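Side-chain contacts in thioredoxin-like protein (Bacteroides caccae ATCC 43185, PDB 4YOD), which is of unknown function but probably acts as a thiol-disulfide oxidoreductase, joining an all-helical region to a thioredoxin fold with a CxxC pair: residues A[61-66]-A[80-85]; A[74-79]-A[117-122]; A[174-179]-A[281-286]; A[191-196]-A[230-235]. One frame throughout, in Å; residues are numbered along the deposited sequence.

Contact 1: residues A[61-66]-A[80-85]; sequences VDYCDI and RKTIDR
Tyr63 and Thr82 mark where helices 53-66 and 72-85 come nearest in these two segments, with Tyr63 CA and Thr82 CA 10.5 Å apart. That is too wide for the backbones to meet, so two side chains bridge the gap. Tyr63 sends its ring straight across: with CG anti to the backbone N (chi1 -178°), the long aromatic arm leaves the helix toward its neighbour. Its hydroxyl comes to rest with Tyr63 OH 3.1 Å from Thr82 OG1 and 3.9 Å from Thr82 CB. The length of a tyrosine suits the span, and its rigid ring still ends in a polar atom. Thr82 is well matched at the far end, being short enough to sit against its own helix, where OG1, beside the backbone N, bonds back to Ala78 O one turn earlier. Trp39 meets the Tyr63 ring edge-to-face and Tyr38 also packs on it, so the phenol shaft lies among aromatics. On the face turned from Tyr63, Arg80 and Asp84 form a salt bridge along their helix, Arg80 NE to Asp84 OD1 at 3.1 Å, met on the syn side and close to the guanidinium plane. Chemically, the small interface gathers two buried hydroxyls near one helical carbonyl, that of Ala78, and such company probably makes it easier to bury the polar end of the phenol among apolar neighbours.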
loop_
_atom_site.group_PDB
_atom_site.type_symbol
_atom_site.label_atom_id
_atom_site.label_comp_id
_atom_site.label_asym_id
_atom_site.label_seq_id
_atom_site.Cartn_x
_atom_site.Cartn_y
_atom_site.Cartn_z
ATOM N N VAL A 61 -5.388 -16.019 4.401
ATOM C CA VAL A 61 -4.998 -15.045 5.436
ATOM C C VAL A 61 -3.636 -15.462 6.064
ATOM O O VAL A 61 -2.733 -14.624 6.175
ATOM C CB VAL A 61 -6.133 -14.900 6.496
ATOM C CG1 VAL A 61 -5.663 -14.218 7.791
ATOM C CG2 VAL A 61 -7.317 -14.168 5.908
ATOM N N ASP A 62 -3.507 -16.745 6.464
ATOM C CA ASP A 62 -2.277 -17.304 7.041
ATOM C C ASP A 62 -1.101 -17.253 6.036
ATOM O O ASP A 62 0.023 -16.989 6.444
ATOM C CB ASP A 62 -2.499 -18.721 7.548
ATOM C CG ASP A 62 -3.362 -18.765 8.802
ATOM O OD1 ASP A 62 -3.400 -17.747 9.536
ATOM O OD2 ASP A 62 -4.013 -19.806 9.035
ATOM N N TYR A 63 -1.375 -17.438 4.739
ATOM C CA TYR A 63 -0.369 -17.322 3.680
ATOM C C TYR A 63 0.161 -15.887 3.596
ATOM O O TYR A 63 1.374 -15.689 3.578
ATOM C CB TYR A 63 -0.975 -17.730 2.327
ATOM C CG TYR A 63 -0.016 -17.695 1.156
ATOM C CD1 TYR A 63 1.101 -18.535 1.116
ATOM C CD2 TYR A 63 -0.286 -16.917 0.032
ATOM C CE1 TYR A 63 1.974 -18.524 0.026
ATOM C CE2 TYR A 63 0.529 -16.969 -1.102
ATOM C CZ TYR A 63 1.659 -17.772 -1.098
ATOM O OH TYR A 63 2.468 -17.798 -2.214
ATOM N N CYS A 64 -0.737 -14.881 3.576
ATOM C CA CYS A 64 -0.307 -13.474 3.519
ATOM C C CYS A 64 0.604 -13.129 4.725
ATOM O O CYS A 64 1.542 -12.351 4.558
ATOM C CB CYS A 64 -1.507 -12.534 3.436
ATOM S SG CYS A 64 -2.511 -12.747 1.939
ATOM N N ASP A 65 0.349 -13.729 5.909
ATOM C CA ASP A 65 1.146 -13.504 7.119
ATOM C C ASP A 65 2.579 -14.074 6.993
ATOM O O ASP A 65 3.544 -13.390 7.349
ATOM C CB ASP A 65 0.447 -14.114 8.354
ATOM C CG ASP A 65 -0.530 -13.190 9.067
ATOM O OD1 ASP A 65 -0.315 -11.954 9.035
ATOM O OD2 ASP A 65 -1.474 -13.705 9.713
ATOM N N ILE A 66 2.723 -15.327 6.496
ATOM C CA ILE A 66 4.051 -15.964 6.376
ATOM C C ILE A 66 4.903 -15.322 5.260
ATOM O O ILE A 66 6.131 -15.401 5.324
ATOM C CB ILE A 66 4.010 -17.508 6.253
ATOM C CG1 ILE A 66 3.298 -17.981 4.973
ATOM C CG2 ILE A 66 3.414 -18.141 7.520
ATOM C CD1 ILE A 66 3.780 -19.267 4.445
ATOM N N ARG A 80 3.191 -14.929 -7.312
ATOM C CA ARG A 80 3.005 -15.093 -8.763
ATOM C C ARG A 80 2.743 -16.580 -9.125
ATOM O O ARG A 80 1.759 -16.866 -9.820
ATOM C CB ARG A 80 4.217 -14.540 -9.545
ATOM C CG ARG A 80 4.128 -14.748 -11.064
ATOM C CD ARG A 80 2.980 -13.973 -11.671
ATOM N NE ARG A 80 2.735 -14.311 -13.076
ATOM C CZ ARG A 80 3.093 -13.546 -14.098
ATOM N NH1 ARG A 80 3.738 -12.406 -13.889
ATOM N NH2 ARG A 80 2.806 -13.912 -15.338
ATOM N N LYS A 81 3.603 -17.510 -8.642
ATOM C CA LYS A 81 3.418 -18.950 -8.907
ATOM C C LYS A 81 2.061 -19.464 -8.409
ATOM O O LYS A 81 1.435 -20.253 -9.109
ATOM C CB LYS A 81 4.526 -19.798 -8.264
ATOM C CG LYS A 81 5.837 -19.777 -9.021
ATOM C CD LYS A 81 6.882 -20.617 -8.295
ATOM C CE LYS A 81 8.287 -20.327 -8.770
ATOM N NZ LYS A 81 8.520 -20.807 -10.159
ATOM N N THR A 82 1.600 -19.000 -7.227
ATOM C CA THR A 82 0.315 -19.426 -6.632
ATOM C C THR A 82 -0.844 -18.982 -7.536
ATOM O O THR A 82 -1.672 -19.823 -7.874
ATOM C CB THR A 82 0.190 -18.909 -5.196
ATOM O OG1 THR A 82 1.239 -19.503 -4.438
ATOM C CG2 THR A 82 -1.152 -19.223 -4.563
ATOM N N ILE A 83 -0.882 -17.697 -7.952
ATOM C CA ILE A 83 -1.935 -17.193 -8.852
ATOM C C ILE A 83 -1.908 -17.965 -10.187
ATOM O O ILE A 83 -2.973 -18.368 -10.656
ATOM C CB ILE A 83 -1.881 -15.641 -9.083
ATOM C CG1 ILE A 83 -1.847 -14.839 -7.743
ATOM C CG2 ILE A 83 -3.050 -15.174 -9.979
ATOM C CD1 ILE A 83 -2.997 -15.098 -6.680
ATOM N N ASP A 84 -0.710 -18.210 -10.762
ATOM C CA ASP A 84 -0.554 -18.940 -12.039
ATOM C C ASP A 84 -1.198 -20.314 -11.960
ATOM O O ASP A 84 -1.859 -20.745 -12.908
ATOM C CB ASP A 84 0.923 -19.087 -12.432
ATOM C CG ASP A 84 1.590 -17.812 -12.940
ATOM O OD1 ASP A 84 0.877 -16.805 -13.147
ATOM O OD2 ASP A 84 2.830 -17.824 -13.124
ATOM N N ARG A 85 -1.033 -20.990 -10.817
ATOM C CA ARG A 85 -1.631 -22.309 -10.572
ATOM C C ARG A 85 -3.154 -22.281 -10.626
ATOM O O ARG A 85 -3.750 -23.288 -10.979
ATOM C CB ARG A 85 -1.202 -22.851 -9.196
ATOM C CG ARG A 85 0.185 -23.510 -9.182
ATOM C CD ARG A 85 0.392 -24.304 -7.888
ATOM N NE ARG A 85 -0.480 -25.487 -7.845
ATOM C CZ ARG A 85 -0.784 -26.172 -6.747
ATOM N NH1 ARG A 85 -0.274 -25.820 -5.573
ATOM N NH2 ARG A 85 -1.604 -27.215 -6.814
#

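Contact 2: residues A[74-79]-A[117-122]; sequences TAQEAI and YIPVLE
Pro119 lays its ring against Gln76 and Ile79, residues that sit three apart on one side of helix 72-85. This is helix-on-helix packing inside the all-helical DUF5106 region: helices 72-85 and 114-125 run roughly parallel here, the axes of the two segments 8.6 Å apart at closest and crossing at -33°. Such a close approach is helped by a compact residue at the centre, and the rigid pyrrolidine ring is well suited. Pro119 CB rests 3.6 Å from Gln76 O, while Pro119 CG is 4.0 Å from Gln76 CG, the two side chains crossing at about a right angle. A proline has no N-H to give to the turn before it, so helix 114-125 is kinked at this point. Gln76 serves two ends: its methylenes cover the proline, and its extended chain carries NE2 to the carbonyl of Glu115, tying the amide to the same helix that the aliphatic part packs on. Ile79 provides the apolar half of the seat. Its CG1 stands beside the backbone N (chi1 -68°), which leaves CG2 to turn toward the other helix, where it reaches both Pro119 CG, at 4.0 Å, and Val120. Branching at CB suits both Ile79 and Val120, since each carries a methyl close to its backbone. Phe116, earlier in helix 114-125, also touches Ile79. The tightest approach is methyl to methyl, Ile79 CG2 lying 3.5 Å from Val120 CG2.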
loop_
_atom_site.group_PDB
_atom_site.type_symbol
_atom_site.label_atom_id
_atom_site.label_comp_id
_atom_site.label_asym_id
_atom_site.label_seq_id
_atom_site.Cartn_x
_atom_site.Cartn_y
_atom_site.Cartn_z
ATOM N N THR A 74 11.402 -13.215 -2.857
ATOM C CA THR A 74 10.965 -14.599 -2.632
ATOM C C THR A 74 9.445 -14.634 -2.475
ATOM O O THR A 74 8.781 -15.484 -3.076
ATOM C CB THR A 74 11.686 -15.172 -1.404
ATOM O OG1 THR A 74 13.091 -15.075 -1.635
ATOM C CG2 THR A 74 11.299 -16.627 -1.107
ATOM N N ALA A 75 8.895 -13.693 -1.693
ATOM C CA ALA A 75 7.454 -13.569 -1.507
ATOM C C ALA A 75 6.767 -13.256 -2.856
ATOM O O ALA A 75 5.816 -13.943 -3.220
ATOM C CB ALA A 75 7.156 -12.484 -0.479
ATOM N N GLN A 76 7.295 -12.287 -3.627
ATOM C CA GLN A 76 6.710 -11.888 -4.922
ATOM C C GLN A 76 6.710 -13.061 -5.923
ATOM O O GLN A 76 5.709 -13.248 -6.616
ATOM C CB GLN A 76 7.419 -10.653 -5.489
ATOM C CG GLN A 76 7.045 -9.395 -4.694
ATOM C CD GLN A 76 7.809 -8.163 -5.126
ATOM O OE1 GLN A 76 8.992 -8.239 -5.467
ATOM N NE2 GLN A 76 7.165 -6.990 -5.056
ATOM N N GLU A 77 7.819 -13.840 -5.987
ATOM C CA GLU A 77 7.932 -15.020 -6.849
ATOM C C GLU A 77 6.897 -16.092 -6.449
ATOM O O GLU A 77 6.242 -16.679 -7.321
ATOM C CB GLU A 77 9.357 -15.601 -6.787
ATOM C CG GLU A 77 9.579 -16.813 -7.676
ATOM C CD GLU A 77 10.997 -17.348 -7.672
ATOM O OE1 GLU A 77 11.839 -16.810 -8.429
ATOM O OE2 GLU A 77 11.265 -18.310 -6.917
ATOM N N ALA A 78 6.738 -16.342 -5.131
ATOM C CA ALA A 78 5.791 -17.340 -4.632
ATOM C C ALA A 78 4.337 -16.937 -4.906
ATOM O O ALA A 78 3.555 -17.788 -5.344
ATOM C CB ALA A 78 5.997 -17.558 -3.147
ATOM N N ILE A 79 3.979 -15.648 -4.653
ATOM C CA ILE A 79 2.631 -15.119 -4.913
ATOM C C ILE A 79 2.279 -15.321 -6.408
ATOM O O ILE A 79 1.211 -15.836 -6.720
ATOM C CB ILE A 79 2.535 -13.614 -4.527
ATOM C CG1 ILE A 79 2.651 -13.408 -3.021
ATOM C CG2 ILE A 79 1.210 -13.016 -5.036
ATOM C CD1 ILE A 79 3.177 -11.986 -2.675
ATOM N N TYR A 117 0.530 -7.215 -3.652
ATOM C CA TYR A 117 -0.563 -7.185 -4.612
ATOM C C TYR A 117 -0.074 -7.023 -6.072
ATOM O O TYR A 117 -0.699 -7.590 -6.973
ATOM C CB TYR A 117 -1.569 -6.086 -4.243
ATOM C CG TYR A 117 -2.863 -6.193 -5.013
ATOM C CD1 TYR A 117 -3.630 -7.361 -4.974
ATOM C CD2 TYR A 117 -3.329 -5.132 -5.773
ATOM C CE1 TYR A 117 -4.808 -7.472 -5.707
ATOM C CE2 TYR A 117 -4.547 -5.206 -6.445
ATOM C CZ TYR A 117 -5.284 -6.377 -6.410
ATOM O OH TYR A 117 -6.430 -6.443 -7.168
ATOM N N ILE A 118 1.029 -6.269 -6.314
ATOM C CA ILE A 118 1.592 -6.066 -7.670
ATOM C C ILE A 118 1.842 -7.434 -8.402
ATOM O O ILE A 118 1.295 -7.555 -9.504
ATOM C CB ILE A 118 2.833 -5.149 -7.641
ATOM C CG1 ILE A 118 2.370 -3.665 -7.466
ATOM C CG2 ILE A 118 3.717 -5.310 -8.898
ATOM C CD1 ILE A 118 3.473 -2.698 -6.939
ATOM N N PRO A 119 2.528 -8.490 -7.836
ATOM C CA PRO A 119 2.626 -9.777 -8.575
ATOM C C PRO A 119 1.252 -10.425 -8.862
ATOM O O PRO A 119 1.124 -11.087 -9.889
ATOM C CB PRO A 119 3.486 -10.671 -7.667
ATOM C CG PRO A 119 3.484 -10.022 -6.334
ATOM C CD PRO A 119 3.293 -8.545 -6.572
ATOM N N VAL A 120 0.222 -10.217 -8.002
ATOM C CA VAL A 120 -1.147 -10.715 -8.298
ATOM C C VAL A 120 -1.668 -10.027 -9.595
ATOM O O VAL A 120 -2.178 -10.708 -10.472
ATOM C CB VAL A 120 -2.166 -10.531 -7.143
ATOM C CG1 VAL A 120 -3.526 -11.130 -7.512
ATOM C CG2 VAL A 120 -1.649 -11.137 -5.832
ATOM N N LEU A 121 -1.524 -8.685 -9.692
ATOM C CA LEU A 121 -1.969 -7.883 -10.841
ATOM C C LEU A 121 -1.247 -8.279 -12.094
ATOM O O LEU A 121 -1.867 -8.325 -13.155
ATOM C CB LEU A 121 -1.756 -6.382 -10.567
ATOM C CG LEU A 121 -2.650 -5.756 -9.502
ATOM C CD1 LEU A 121 -2.210 -4.339 -9.199
ATOM C CD2 LEU A 121 -4.140 -5.819 -9.904
ATOM N N GLU A 122 0.077 -8.584 -11.976
ATOM C CA GLU A 122 0.925 -9.020 -13.094
ATOM C C GLU A 122 0.439 -10.385 -13.607
ATOM O O GLU A 122 0.356 -10.609 -14.824
ATOM C CB GLU A 122 2.407 -9.078 -12.662
ATOM C CG GLU A 122 3.041 -7.689 -12.465
ATOM C CD GLU A 122 4.469 -7.649 -11.933
ATOM O OE1 GLU A 122 4.887 -8.601 -11.232
ATOM O OE2 GLU A 122 5.164 -6.640 -12.192
#

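Contact 3: residues A[174-179]-A[281-286]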
loop_
_atom_site.group_PDB
_atom_site.type_symbol
_atom_site.label_atom_id
_atom_site.label_comp_id
_atom_site.label_asym_id
_atom_site.label_seq_id
_atom_site.Cartn_x
_atom_site.Cartn_y
_atom_site.Cartn_z
ATOM N N ALA A 174 14.644 19.524 1.671
ATOM C CA ALA A 174 14.798 18.906 2.996
ATOM C C ALA A 174 15.277 17.467 2.856
ATOM O O ALA A 174 14.974 16.824 1.846
ATOM C CB ALA A 174 13.472 18.938 3.757
ATOM N N ASP A 175 15.965 16.938 3.893
ATOM C CA ASP A 175 16.404 15.529 3.939
ATOM C C ASP A 175 15.212 14.589 3.836
ATOM O O ASP A 175 15.332 13.506 3.268
ATOM C CB ASP A 175 17.177 15.221 5.242
ATOM C CG ASP A 175 18.606 15.746 5.322
ATOM O OD1 ASP A 175 19.075 16.365 4.335
ATOM O OD2 ASP A 175 19.266 15.509 6.359
ATOM N N TYR A 176 14.059 15.009 4.384
ATOM C CA TYR A 176 12.835 14.220 4.359
ATOM C C TYR A 176 11.635 15.076 4.063
ATOM O O TYR A 176 11.552 16.231 4.495
ATOM C CB TYR A 176 12.609 13.480 5.696
ATOM C CG TYR A 176 13.668 12.452 6.030
ATOM C CD1 TYR A 176 13.711 11.228 5.371
ATOM C CD2 TYR A 176 14.594 12.679 7.044
ATOM C CE1 TYR A 176 14.693 10.281 5.666
ATOM C CE2 TYR A 176 15.560 11.725 7.370
ATOM C CZ TYR A 176 15.608 10.530 6.672
ATOM O OH TYR A 176 16.549 9.579 6.977
ATOM N N LEU A 177 10.692 14.498 3.333
ATOM C CA LEU A 177 9.427 15.144 3.020
ATOM C C LEU A 177 8.306 14.210 3.398
ATOM O O LEU A 177 8.232 13.090 2.880
ATOM C CB LEU A 177 9.304 15.563 1.532
ATOM C CG LEU A 177 8.136 16.539 1.297
ATOM C CD1 LEU A 177 8.551 17.743 0.520
ATOM C CD2 LEU A 177 6.871 15.838 0.814
ATOM N N LEU A 178 7.432 14.675 4.292
ATOM C CA LEU A 178 6.252 13.945 4.726
ATOM C C LEU A 178 5.058 14.543 3.994
ATOM O O LEU A 178 4.688 15.695 4.227
ATOM C CB LEU A 178 6.092 14.023 6.259
ATOM C CG LEU A 178 5.331 12.890 6.948
ATOM C CD1 LEU A 178 5.356 13.107 8.439
ATOM C CD2 LEU A 178 3.868 12.804 6.497
ATOM N N LEU A 179 4.506 13.773 3.057
ATOM C CA LEU A 179 3.379 14.173 2.224
ATOM C C LEU A 179 2.088 13.665 2.863
ATOM O O LEU A 179 1.930 12.465 3.095
ATOM C CB LEU A 179 3.562 13.644 0.781
ATOM C CG LEU A 179 2.470 14.006 -0.225
ATOM C CD1 LEU A 179 2.360 15.546 -0.430
ATOM C CD2 LEU A 179 2.697 13.285 -1.551
ATOM N N GLU A 281 8.666 5.534 13.464
ATOM C CA GLU A 281 9.751 4.593 13.733
ATOM C C GLU A 281 10.863 4.734 12.720
ATOM O O GLU A 281 12.012 4.779 13.126
ATOM C CB GLU A 281 9.256 3.158 13.797
ATOM C CG GLU A 281 8.482 2.850 15.066
ATOM C CD GLU A 281 8.156 1.382 15.254
ATOM O OE1 GLU A 281 8.608 0.558 14.425
ATOM O OE2 GLU A 281 7.445 1.055 16.232
ATOM N N TYR A 282 10.530 4.914 11.433
ATOM C CA TYR A 282 11.522 5.102 10.378
ATOM C C TYR A 282 12.426 6.296 10.679
ATOM O O TYR A 282 13.638 6.199 10.518
ATOM C CB TYR A 282 10.842 5.323 9.013
ATOM C CG TYR A 282 11.837 5.367 7.876
ATOM C CD1 TYR A 282 12.567 6.518 7.608
ATOM C CD2 TYR A 282 12.095 4.237 7.107
ATOM C CE1 TYR A 282 13.528 6.547 6.604
ATOM C CE2 TYR A 282 13.042 4.260 6.084
ATOM C CZ TYR A 282 13.760 5.419 5.839
ATOM O OH TYR A 282 14.721 5.460 4.856
ATOM N N LEU A 283 11.829 7.436 11.032
ATOM C CA LEU A 283 12.588 8.660 11.303
ATOM C C LEU A 283 13.428 8.516 12.569
ATOM O O LEU A 283 14.524 9.070 12.633
ATOM C CB LEU A 283 11.648 9.863 11.410
ATOM C CG LEU A 283 10.981 10.299 10.088
ATOM C CD1 LEU A 283 9.955 11.356 10.354
ATOM C CD2 LEU A 283 12.022 10.783 9.050
HETATM N N MSE A 284 12.937 7.748 13.562
HETATM C CA MSE A 284 13.683 7.536 14.803
HETATM C C MSE A 284 14.944 6.716 14.536
HETATM O O MSE A 284 15.982 6.978 15.142
HETATM C CB MSE A 284 12.811 6.853 15.854
HETATM C CG MSE A 284 11.836 7.803 16.520
HETATM SE SE MSE A 284 10.592 6.872 17.694
HETATM C CE MSE A 284 11.770 6.465 19.145
ATOM N N ILE A 285 14.854 5.744 13.612
ATOM C CA ILE A 285 15.972 4.864 13.269
ATOM C C ILE A 285 17.012 5.579 12.384
ATOM O O ILE A 285 18.212 5.396 12.603
ATOM C CB ILE A 285 15.454 3.558 12.607
ATOM C CG1 ILE A 285 14.582 2.743 13.590
ATOM C CG2 ILE A 285 16.603 2.689 12.083
ATOM C CD1 ILE A 285 13.456 1.879 12.885
ATOM N N HIS A 286 16.563 6.392 11.414
ATOM C CA HIS A 286 17.449 7.027 10.440
ATOM C C HIS A 286 17.866 8.444 10.810
ATOM O O HIS A 286 19.064 8.715 10.769
ATOM C CB HIS A 286 16.813 6.979 9.051
ATOM C CG HIS A 286 16.608 5.574 8.595
ATOM N ND1 HIS A 286 15.437 4.896 8.861
ATOM C CD2 HIS A 286 17.472 4.730 7.993
ATOM C CE1 HIS A 286 15.607 3.674 8.386
ATOM N NE2 HIS A 286 16.816 3.526 7.855
#
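Tyr176 leaves the strand toward helix 276-286, meeting Leu283, Tyr282 and His286 in turn. With CG beside the backbone N (chi1 -64°), the bond from CB starts the ring out over Leu283. Tyr176 CG and CD2 are each 3.8 Å from Leu283 CD2. That methyl sits over the centre of one ring face, 14° off the normal, in a CH-pi contact; a leucine methyl suits a flat aromatic surface. Farther out, Tyr176 CE1 comes 4.0 Å from Tyr282 CE1, meeting the edge of the Tyr282 ring. At the tip, Tyr176 OH lies 3.3 Å from His286 CB. The imidazole itself turns elsewhere: His286 ND1 bonds to Tyr282 O at 2.8 Å, and ND1 also stands over the centre of the Tyr282 ring, fixing how the imidazole is turned. Replacing Tyr176 with an alanine would probably leave the Leu283 methyl without its aromatic face and open a gap beneath Tyr282 and His286. Strand 176-179 and the helical segment run antiparallel at 174°. Strand 176-181 is the middle strand of the five-stranded sheet, where the Tyr176 backbone bonds to Lys210 and Ile212. Leu283 also packs on Ile201, Ile202 and Leu205 of helix 200-207, and Tyr282 reaches Leu262 of strand 259-263, so the C-terminal helix lies against both the sheet and a neighbouring helix.

Contact 4: residues A[191-196]-A[230-235]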
loop_
_atom_site.group_PDB
_atom_site.type_symbol
_atom_site.label_atom_id
_atom_site.label_comp_id
_atom_site.label_asym_id
_atom_site.label_seq_id
_atom_site.Cartn_x
_atom_site.Cartn_y
_atom_site.Cartn_z
ATOM N N GLU A 191 -7.560 12.506 13.408
ATOM C CA GLU A 191 -6.834 11.472 14.150
ATOM C C GLU A 191 -5.353 11.427 13.688
ATOM O O GLU A 191 -4.446 11.358 14.522
ATOM C CB GLU A 191 -7.528 10.120 13.912
ATOM C CG GLU A 191 -7.212 9.036 14.924
ATOM C CD GLU A 191 -8.106 7.820 14.781
ATOM O OE1 GLU A 191 -7.905 7.039 13.822
ATOM O OE2 GLU A 191 -9.027 7.661 15.617
ATOM N N THR A 192 -5.129 11.523 12.362
ATOM C CA THR A 192 -3.805 11.531 11.740
ATOM C C THR A 192 -3.045 12.829 12.095
ATOM O O THR A 192 -1.856 12.739 12.402
ATOM C CB THR A 192 -3.926 11.297 10.224
ATOM O OG1 THR A 192 -4.432 9.978 10.029
ATOM C CG2 THR A 192 -2.595 11.422 9.495
ATOM N N ILE A 193 -3.711 14.009 12.071
ATOM C CA ILE A 193 -3.089 15.287 12.464
ATOM C C ILE A 193 -2.556 15.164 13.912
ATOM O O ILE A 193 -1.398 15.511 14.162
ATOM C CB ILE A 193 -4.040 16.520 12.297
ATOM C CG1 ILE A 193 -4.288 16.852 10.803
ATOM C CG2 ILE A 193 -3.488 17.757 13.022
ATOM C CD1 ILE A 193 -5.578 17.618 10.495
ATOM N N GLU A 194 -3.389 14.617 14.831
ATOM C CA GLU A 194 -3.070 14.416 16.248
ATOM C C GLU A 194 -1.907 13.430 16.431
ATOM O O GLU A 194 -1.014 13.689 17.238
ATOM C CB GLU A 194 -4.316 13.943 17.017
ATOM C CG GLU A 194 -4.481 14.571 18.393
ATOM C CD GLU A 194 -4.337 16.083 18.483
ATOM O OE1 GLU A 194 -5.042 16.802 17.738
ATOM O OE2 GLU A 194 -3.517 16.546 19.308
ATOM N N GLY A 195 -1.910 12.352 15.652
ATOM C CA GLY A 195 -0.853 11.343 15.665
ATOM C C GLY A 195 0.498 11.889 15.228
ATOM O O GLY A 195 1.522 11.538 15.816
ATOM N N LEU A 196 0.508 12.778 14.215
ATOM C CA LEU A 196 1.719 13.440 13.740
ATOM C C LEU A 196 2.221 14.477 14.754
ATOM O O LEU A 196 3.433 14.565 14.972
ATOM C CB LEU A 196 1.503 14.090 12.358
ATOM C CG LEU A 196 1.385 13.104 11.184
ATOM C CD1 LEU A 196 0.913 13.805 9.938
ATOM C CD2 LEU A 196 2.697 12.356 10.935
ATOM N N ASN A 230 -7.291 25.809 10.323
ATOM C CA ASN A 230 -6.813 26.104 11.683
ATOM C C ASN A 230 -6.333 24.826 12.415
ATOM O O ASN A 230 -5.489 24.924 13.309
ATOM C CB ASN A 230 -7.903 26.817 12.508
ATOM C CG ASN A 230 -9.152 25.994 12.731
ATOM O OD1 ASN A 230 -10.005 25.860 11.849
ATOM N ND2 ASN A 230 -9.275 25.406 13.912
ATOM N N GLU A 231 -6.864 23.643 12.024
ATOM C CA GLU A 231 -6.508 22.333 12.588
ATOM C C GLU A 231 -5.053 21.926 12.273
ATOM O O GLU A 231 -4.422 21.241 13.082
ATOM C CB GLU A 231 -7.463 21.244 12.075
ATOM C CG GLU A 231 -8.757 21.151 12.869
ATOM C CD GLU A 231 -9.613 19.924 12.602
ATOM O OE1 GLU A 231 -9.046 18.825 12.399
ATOM O OE2 GLU A 231 -10.858 20.055 12.643
ATOM N N PHE A 232 -4.534 22.335 11.100
ATOM C CA PHE A 232 -3.164 22.030 10.675
ATOM C C PHE A 232 -2.162 22.955 11.354
ATOM O O PHE A 232 -2.386 24.167 11.353
ATOM C CB PHE A 232 -3.015 22.162 9.147
ATOM C CG PHE A 232 -3.762 21.122 8.352
ATOM C CD1 PHE A 232 -3.162 19.913 8.022
ATOM C CD2 PHE A 232 -5.073 21.343 7.945
ATOM C CE1 PHE A 232 -3.859 18.943 7.300
ATOM C CE2 PHE A 232 -5.765 20.376 7.211
ATOM C CZ PHE A 232 -5.155 19.182 6.898
ATOM N N PRO A 233 -1.031 22.434 11.892
ATOM C CA PRO A 233 -0.031 23.328 12.507
ATOM C C PRO A 233 0.558 24.303 11.488
ATOM O O PRO A 233 0.704 23.949 10.318
ATOM C CB PRO A 233 1.042 22.357 13.018
ATOM C CG PRO A 233 0.345 21.043 13.138
ATOM C CD PRO A 233 -0.614 21.024 11.994
ATOM N N LYS A 234 0.874 25.535 11.928
ATOM C CA LYS A 234 1.449 26.592 11.084
ATOM C C LYS A 234 2.847 26.213 10.582
ATOM O O LYS A 234 3.302 26.747 9.570
ATOM C CB LYS A 234 1.509 27.927 11.854
ATOM C CG LYS A 234 0.166 28.635 11.934
ATOM C CD LYS A 234 0.289 30.007 12.575
ATOM C CE LYS A 234 -1.048 30.697 12.687
ATOM N NZ LYS A 234 -0.945 31.988 13.421
ATOM N N GLU A 235 3.511 25.284 11.292
ATOM C CA GLU A 235 4.849 24.759 10.998
ATOM C C GLU A 235 4.849 23.879 9.738
ATOM O O GLU A 235 5.912 23.625 9.173
ATOM C CB GLU A 235 5.399 23.978 12.208
ATOM C CG GLU A 235 5.636 24.844 13.446
ATOM C CD GLU A 235 4.427 25.278 14.262
ATOM O OE1 GLU A 235 3.403 24.554 14.259
ATOM O OE2 GLU A 235 4.511 26.340 14.923
#
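Ile193 and Phe232, the nearest residues of helix 187-197 and the loop before strand 237-240, hold their CA atoms 7.0 Å apart. Ile193 carries almost the whole contact, dividing it between its two branches. The longer one starts with CG1 beside the backbone N (chi1 -71°) and carries CD1 to the aromatic ring, where Ile193 CD1 is 3.9 Å from both Phe232 CE1 and Phe232 CZ. This methyl lies over one face of the phenyl, offset toward its rim, in a CH-pi contact 4.0 Å from CD1 to the centroid of the Phe232 ring. Although Phe232 starts away from the helix at CB, the far end of its ring swings back. The shorter branch faces the loop backbone: Ile193 CG2 is 3.6 Å from Glu231 O and, more loosely, 4.5 Å from Pro233 CD. A beta-branched residue suits a place that must be filled in two directions at once. At the margin Glu231 OE1 comes 4.1 Å from Ile193 CD1 and makes a weak hydrogen bond to Thr190 OG1. On the sheet side, Ile193 also touches Phe180. A serine here, lacking the methyls of both branches, would probably leave the Phe232 ring freer to shift and the helix less firmly seated on the loop. Helix 187-197 follows the sheet's central strand and has at its start a Cys186/Cys189 pair that resembles the CxxC motif of thioredoxins; the contact is consistent with that fold, where the helix after the motif packs against the sheet and the loops beside it.

From the N terminus, contact 1 comes first, joining helix 53-66 to helix 72-85. Before its second segment is reached, contact 2 has already opened at 74-79, and it closes only at 117-122, so the two cross; both use helix 72-85, and their centres are 8 Å apart. Together they bind three helices of the N-terminal all-helical region. Contact 3 starts on the central strand of the thioredoxin sheet and closes a long loop at the C-terminal helix. Contact 4, from helix 187-197 to 230-235, is nested within that loop and touches contact 3 through Leu178 and Leu196. Contacts 1 and 3 lie about 32 Å apart between centres, on opposite sides of the chain's centre.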